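Local coordinates for protein AAA ATPase, central region (Enterococcus faecium, PDB 2R9G) that probably hydrolyses ATP as an MgsA-type AAA+ ATPase, here represented by its helical, tetrameric C-terminal fragment without the ATPase core, at residues K103-D117 with Q171-Q183. Residues are numbered along the deposited sequence; the frame is centred on the assembly and turned at random. Where two conformers were deposited one is given.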
loop_
_atom_site.group_PDB
_atom_site.type_symbol
_atom_site.label_atom_id
_atom_site.label_comp_id
_atom_site.label_asym_id
_atom_site.label_seq_id
_atom_site.Cartn_x
_atom_site.Cartn_y
_atom_site.Cartn_z
ATOM N N LYS C 103 15.201 -10.328 6.428
ATOM C CA LYS C 103 14.758 -10.217 7.807
ATOM C C LYS C 103 15.511 -9.103 8.518
ATOM O O LYS C 103 16.730 -8.976 8.379
ATOM C CB LYS C 103 14.980 -11.528 8.566
ATOM C CG LYS C 103 14.427 -12.782 7.899
ATOM C CD LYS C 103 12.912 -12.794 7.903
ATOM C CE LYS C 103 12.378 -14.056 7.266
ATOM N NZ LYS C 103 12.783 -14.198 5.849
ATOM N N SER C 104 14.773 -8.304 9.282
ATOM C CA SER C 104 15.366 -7.293 10.129
ATOM C C SER C 104 14.536 -7.077 11.386
ATOM O O SER C 104 13.318 -6.844 11.315
ATOM C CB SER C 104 15.514 -5.974 9.376
ATOM O OG SER C 104 16.058 -4.993 10.233
ATOM N N ASN C 105 15.205 -7.155 12.535
ATOM C CA ASN C 105 14.583 -6.821 13.799
ATOM C C ASN C 105 15.125 -5.513 14.379
ATOM O O ASN C 105 14.781 -5.140 15.503
ATOM C CB ASN C 105 14.725 -7.984 14.798
ATOM C CG ASN C 105 16.178 -8.223 15.254
ATOM O OD1 ASN C 105 17.144 -7.796 14.611
ATOM N ND2 ASN C 105 16.323 -8.942 16.360
ATOM N N SER C 106 15.959 -4.824 13.592
ATOM C CA SER C 106 16.720 -3.651 14.044
ATOM C C SER C 106 15.875 -2.550 14.670
ATOM O O SER C 106 16.236 -2.028 15.715
ATOM C CB SER C 106 17.571 -3.074 12.909
ATOM O OG SER C 106 16.755 -2.627 11.841
ATOM N N ALA C 107 14.749 -2.207 14.050
ATOM C CA ALA C 107 13.884 -1.149 14.598
ATOM C C ALA C 107 13.165 -1.556 15.885
ATOM O O ALA C 107 12.940 -0.724 16.769
ATOM C CB ALA C 107 12.889 -0.693 13.571
ATOM N N TYR C 108 12.787 -2.830 15.958
ATOM C CA TYR C 108 12.170 -3.434 17.137
ATOM C C TYR C 108 13.151 -3.429 18.320
ATOM O O TYR C 108 12.780 -3.050 19.445
ATOM C CB TYR C 108 11.691 -4.850 16.767
ATOM C CG TYR C 108 11.463 -5.827 17.898
ATOM C CD1 TYR C 108 10.505 -5.580 18.883
ATOM C CD2 TYR C 108 12.173 -7.029 17.952
ATOM C CE1 TYR C 108 10.283 -6.488 19.914
ATOM C CE2 TYR C 108 11.952 -7.949 18.971
ATOM C CZ TYR C 108 11.007 -7.670 19.954
ATOM O OH TYR C 108 10.775 -8.567 20.975
ATOM N N MET C 109 14.396 -3.822 18.044
ATOM C CA MET C 109 15.435 -3.821 19.067
ATOM C C MET C 109 15.879 -2.424 19.491
ATOM O O MET C 109 16.157 -2.201 20.672
ATOM C CB MET C 109 16.619 -4.689 18.643
ATOM C CG MET C 109 16.247 -6.150 18.377
ATOM S SD MET C 109 16.307 -7.285 19.783
ATOM C CE MET C 109 14.870 -6.850 20.739
ATOM N N ALA C 110 15.908 -1.485 18.543
ATOM C CA ALA C 110 16.273 -0.098 18.825
ATOM C C ALA C 110 15.283 0.581 19.765
ATOM O O ALA C 110 15.695 1.281 20.690
ATOM C CB ALA C 110 16.405 0.698 17.536
ATOM N N LEU C 111 13.988 0.373 19.529
ATOM C CA LEU C 111 12.966 0.924 20.411
ATOM C C LEU C 111 13.005 0.262 21.782
ATOM O O LEU C 111 12.793 0.927 22.799
ATOM C CB LEU C 111 11.567 0.804 19.798
ATOM C CG LEU C 111 10.397 1.294 20.673
ATOM C CD1 LEU C 111 10.532 2.774 21.033
ATOM C CD2 LEU C 111 9.064 1.034 20.019
ATOM N N ASP C 112 13.277 -1.041 21.816
ATOM C CA ASP C 112 13.385 -1.744 23.095
ATOM C C ASP C 112 14.626 -1.332 23.907
ATOM O O ASP C 112 14.584 -1.324 25.140
ATOM C CB ASP C 112 13.281 -3.268 22.912
ATOM C CG ASP C 112 11.829 -3.763 22.882
ATOM O OD1 ASP C 112 10.898 -2.951 23.090
ATOM O OD2 ASP C 112 11.617 -4.972 22.650
ATOM N N ALA C 113 15.707 -0.965 23.217
ATOM C CA ALA C 113 16.861 -0.341 23.872
ATOM C C ALA C 113 16.499 1.041 24.425
ATOM O O ALA C 113 16.949 1.418 25.508
ATOM C CB ALA C 113 18.040 -0.248 22.923
ATOM N N ALA C 114 15.675 1.780 23.683
ATOM C CA ALA C 114 15.225 3.105 24.099
ATOM C C ALA C 114 14.281 3.036 25.297
ATOM O O ALA C 114 14.316 3.902 26.172
ATOM C CB ALA C 114 14.571 3.835 22.932
ATOM N N LEU C 115 13.444 2.000 25.325
ATOM C CA LEU C 115 12.499 1.765 26.419
ATOM C C LEU C 115 13.222 1.340 27.696
ATOM O O LEU C 115 12.772 1.653 28.795
ATOM C CB LEU C 115 11.465 0.704 26.023
ATOM C CG LEU C 115 10.224 1.186 25.263
ATOM C CD1 LEU C 115 9.529 0.061 24.509
ATOM C CD2 LEU C 115 9.256 1.888 26.207
ATOM N N ALA C 116 14.343 0.632 27.528
ATOM C CA ALA C 116 15.176 0.179 28.638
ATOM C C ALA C 116 15.770 1.348 29.422
ATOM O O ALA C 116 15.777 1.330 30.655
ATOM C CB ALA C 116 16.277 -0.738 28.130
ATOM N N ASP C 117 16.242 2.365 28.702
ATOM C CA ASP C 117 16.792 3.579 29.310
ATOM C C ASP C 117 15.769 4.379 30.116
ATOM O O ASP C 117 16.120 4.982 31.122
ATOM C CB ASP C 117 17.421 4.483 28.247
ATOM C CG ASP C 117 18.810 4.032 27.837
ATOM O OD1 ASP C 117 19.246 2.937 28.258
ATOM O OD2 ASP C 117 19.473 4.781 27.084
ATOM N N GLN C 171 22.936 5.462 21.463
ATOM C CA GLN C 171 22.787 4.927 20.123
ATOM C C GLN C 171 21.964 3.652 20.206
ATOM O O GLN C 171 22.442 2.614 20.673
ATOM C CB GLN C 171 24.154 4.661 19.486
ATOM C CG GLN C 171 24.086 4.145 18.052
ATOM C CD GLN C 171 25.449 4.037 17.387
ATOM O OE1 GLN C 171 26.401 4.723 17.764
ATOM N NE2 GLN C 171 25.542 3.180 16.379
ATOM N N TYR C 172 20.715 3.750 19.765
ATOM C CA TYR C 172 19.778 2.629 19.820
ATOM C C TYR C 172 19.739 1.837 18.521
ATOM O O TYR C 172 19.628 0.611 18.542
ATOM C CB TYR C 172 18.381 3.130 20.156
ATOM C CG TYR C 172 18.309 3.921 21.442
ATOM C CD1 TYR C 172 18.807 3.399 22.632
ATOM C CD2 TYR C 172 17.733 5.192 21.467
ATOM C CE1 TYR C 172 18.743 4.122 23.812
ATOM C CE2 TYR C 172 17.659 5.923 22.639
ATOM C CZ TYR C 172 18.165 5.380 23.810
ATOM O OH TYR C 172 18.104 6.102 24.979
ATOM N N TYR C 173 19.833 2.547 17.398
ATOM C CA TYR C 173 19.645 1.946 16.102
ATOM C C TYR C 173 20.961 1.514 15.480
ATOM O O TYR C 173 21.849 2.332 15.225
ATOM C CB TYR C 173 18.868 2.886 15.170
ATOM C CG TYR C 173 18.651 2.322 13.778
ATOM C CD1 TYR C 173 17.918 1.148 13.587
ATOM C CD2 TYR C 173 19.173 2.962 12.658
ATOM C CE1 TYR C 173 17.723 0.621 12.317
ATOM C CE2 TYR C 173 18.983 2.445 11.377
ATOM C CZ TYR C 173 18.258 1.273 11.217
ATOM O OH TYR C 173 18.056 0.746 9.962
ATOM N N GLN C 174 21.083 0.215 15.261
ATOM C CA GLN C 174 22.187 -0.316 14.483
ATOM C C GLN C 174 21.621 -0.945 13.219
ATOM O O GLN C 174 21.023 -2.029 13.265
ATOM C CB GLN C 174 23.075 -1.275 15.293
ATOM C CG GLN C 174 22.480 -1.753 16.612
ATOM C CD GLN C 174 23.532 -1.954 17.700
ATOM O OE1 GLN C 174 23.570 -2.996 18.353
ATOM N NE2 GLN C 174 24.386 -0.952 17.900
ATOM N N PRO C 175 21.781 -0.236 12.087
ATOM C CA PRO C 175 21.236 -0.641 10.797
ATOM C C PRO C 175 21.802 -1.958 10.300
ATOM O O PRO C 175 22.942 -2.316 10.613
ATOM C CB PRO C 175 21.658 0.493 9.868
ATOM C CG PRO C 175 22.772 1.166 10.545
ATOM C CD PRO C 175 22.510 1.040 11.994
ATOM N N LYS C 176 20.990 -2.677 9.540
ATOM C CA LYS C 176 21.397 -3.954 8.987
ATOM C C LYS C 176 21.420 -3.855 7.475
ATOM O O LYS C 176 20.926 -2.888 6.901
ATOM C CB LYS C 176 20.468 -5.063 9.481
ATOM C CG LYS C 176 20.587 -5.303 10.985
ATOM C CD LYS C 176 20.004 -6.644 11.377
ATOM C CE LYS C 176 20.614 -7.155 12.672
ATOM N NZ LYS C 176 20.392 -8.627 12.817
ATOM N N ASP C 177 22.026 -4.840 6.830
ATOM C CA ASP C 177 22.164 -4.810 5.378
ATOM C C ASP C 177 21.630 -6.083 4.735
ATOM O O ASP C 177 22.091 -6.492 3.665
ATOM C CB ASP C 177 23.622 -4.516 4.962
ATOM C CG ASP C 177 24.644 -5.473 5.591
ATOM O OD1 ASP C 177 24.295 -6.607 5.995
ATOM O OD2 ASP C 177 25.827 -5.077 5.670
ATOM N N THR C 178 20.654 -6.703 5.401
ATOM C CA THR C 178 20.040 -7.941 4.922
ATOM C C THR C 178 19.210 -7.707 3.656
ATOM O O THR C 178 19.043 -8.616 2.848
ATOM C CB THR C 178 19.192 -8.650 6.014
ATOM O OG1 THR C 178 18.354 -7.697 6.668
ATOM C CG2 THR C 178 20.081 -9.302 7.055
ATOM N N GLY C 179 18.709 -6.488 3.484
ATOM C CA GLY C 179 18.052 -6.100 2.245
ATOM C C GLY C 179 18.437 -4.711 1.768
ATOM O O GLY C 179 18.887 -3.869 2.558
ATOM N N LYS C 180 18.214 -4.475 0.476
ATOM C CA LYS C 180 18.561 -3.227 -0.210
ATOM C C LYS C 180 17.909 -1.965 0.352
ATOM O O LYS C 180 18.472 -0.873 0.225
ATOM C CB LYS C 180 18.238 -3.334 -1.703
ATOM C CG LYS C 180 19.269 -4.107 -2.513
ATOM C CD LYS C 180 19.009 -3.957 -4.009
ATOM C CE LYS C 180 20.015 -4.746 -4.843
ATOM N NZ LYS C 180 19.763 -6.216 -4.783
ATOM N N TYR C 181 16.731 -2.099 0.958
ATOM C CA TYR C 181 16.067 -0.933 1.528
ATOM C C TYR C 181 16.799 -0.384 2.754
ATOM O O TYR C 181 16.966 0.837 2.889
ATOM C CB TYR C 181 14.605 -1.218 1.865
ATOM C CG TYR C 181 13.808 0.042 2.105
ATOM C CD1 TYR C 181 13.248 0.743 1.043
ATOM C CD2 TYR C 181 13.622 0.541 3.392
ATOM C CE1 TYR C 181 12.516 1.908 1.258
ATOM C CE2 TYR C 181 12.893 1.703 3.614
ATOM C CZ TYR C 181 12.342 2.377 2.549
ATOM O OH TYR C 181 11.618 3.530 2.766
ATOM N N GLU C 182 17.227 -1.283 3.637
ATOM C CA GLU C 182 17.898 -0.888 4.871
ATOM C C GLU C 182 19.405 -0.671 4.674
ATOM O O GLU C 182 20.063 -0.054 5.516
ATOM C CB GLU C 182 17.624 -1.898 5.984
ATOM C CG GLU C 182 17.648 -1.302 7.382
ATOM C CD GLU C 182 17.642 -2.347 8.491
ATOM O OE1 GLU C 182 17.499 -3.556 8.203
ATOM O OE2 GLU C 182 17.784 -1.952 9.661
ATOM N N GLN C 183 19.945 -1.173 3.563
ATOM C CA GLN C 183 21.305 -0.835 3.145
ATOM C C GLN C 183 21.375 0.673 2.927
ATOM O O GLN C 183 22.281 1.334 3.421
ATOM C CB GLN C 183 21.672 -1.541 1.844
ATOM C CG GLN C 183 22.036 -2.998 1.975
ATOM C CD GLN C 183 22.285 -3.653 0.627
ATOM O OE1 GLN C 183 22.574 -2.974 -0.362
ATOM N NE2 GLN C 183 22.169 -4.979 0.577
HETATM O O HOH W 1 17.986 -9.461 11.177
HETATM O O HOH W 2 18.984 -1.650 16.128
HETATM O O HOH W 3 15.696 6.202 25.720
#
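Glu182 swings its CG opposite the backbone N (chi1 -151°) and stays extended, which carries its carboxylate to the start of helix 106-119, where the hydroxyls of Ser104 and Ser106 meet it. The contact belongs to the alpha-helical, strand-free MgsA C-terminal region: the loop 171-179 runs along helix 106-119 and leads into helix 180-195. Ser104 OG donates to Glu182 OE1 at 2.9 Å, and Ser106 OG donates to Glu182 OE2 at 2.5 Å. Both bonds arrive on the syn side, tilted about 30° from the carboxylate plane. Tyr173 OH takes the anti lone pair of Glu182 OE2, giving that oxygen two hydroxyl donors. The grip of three hydroxyls would probably stabilise a charged carboxylate in this buried place. Farther along the helix, Ala110 CB packs against the CB atoms of Tyr172 and Tyr173. The Tyr172 ring lies over the helix backbone, with Ala114 CA 3.7 Å from its centroid in a CH-pi contact. At the ring edge, Tyr172 OH lies 2.8 Å from Asp117 OD2. Asp31 OD1 of a neighbouring subunit accepts from the backbone N of both tyrosines. Just before the helix, next to the serines, Thr178 OG1 donates to Lys103 O at 2.7 Å, from above the carbonyl plane. A water links Lys103 O to Lys176 NZ.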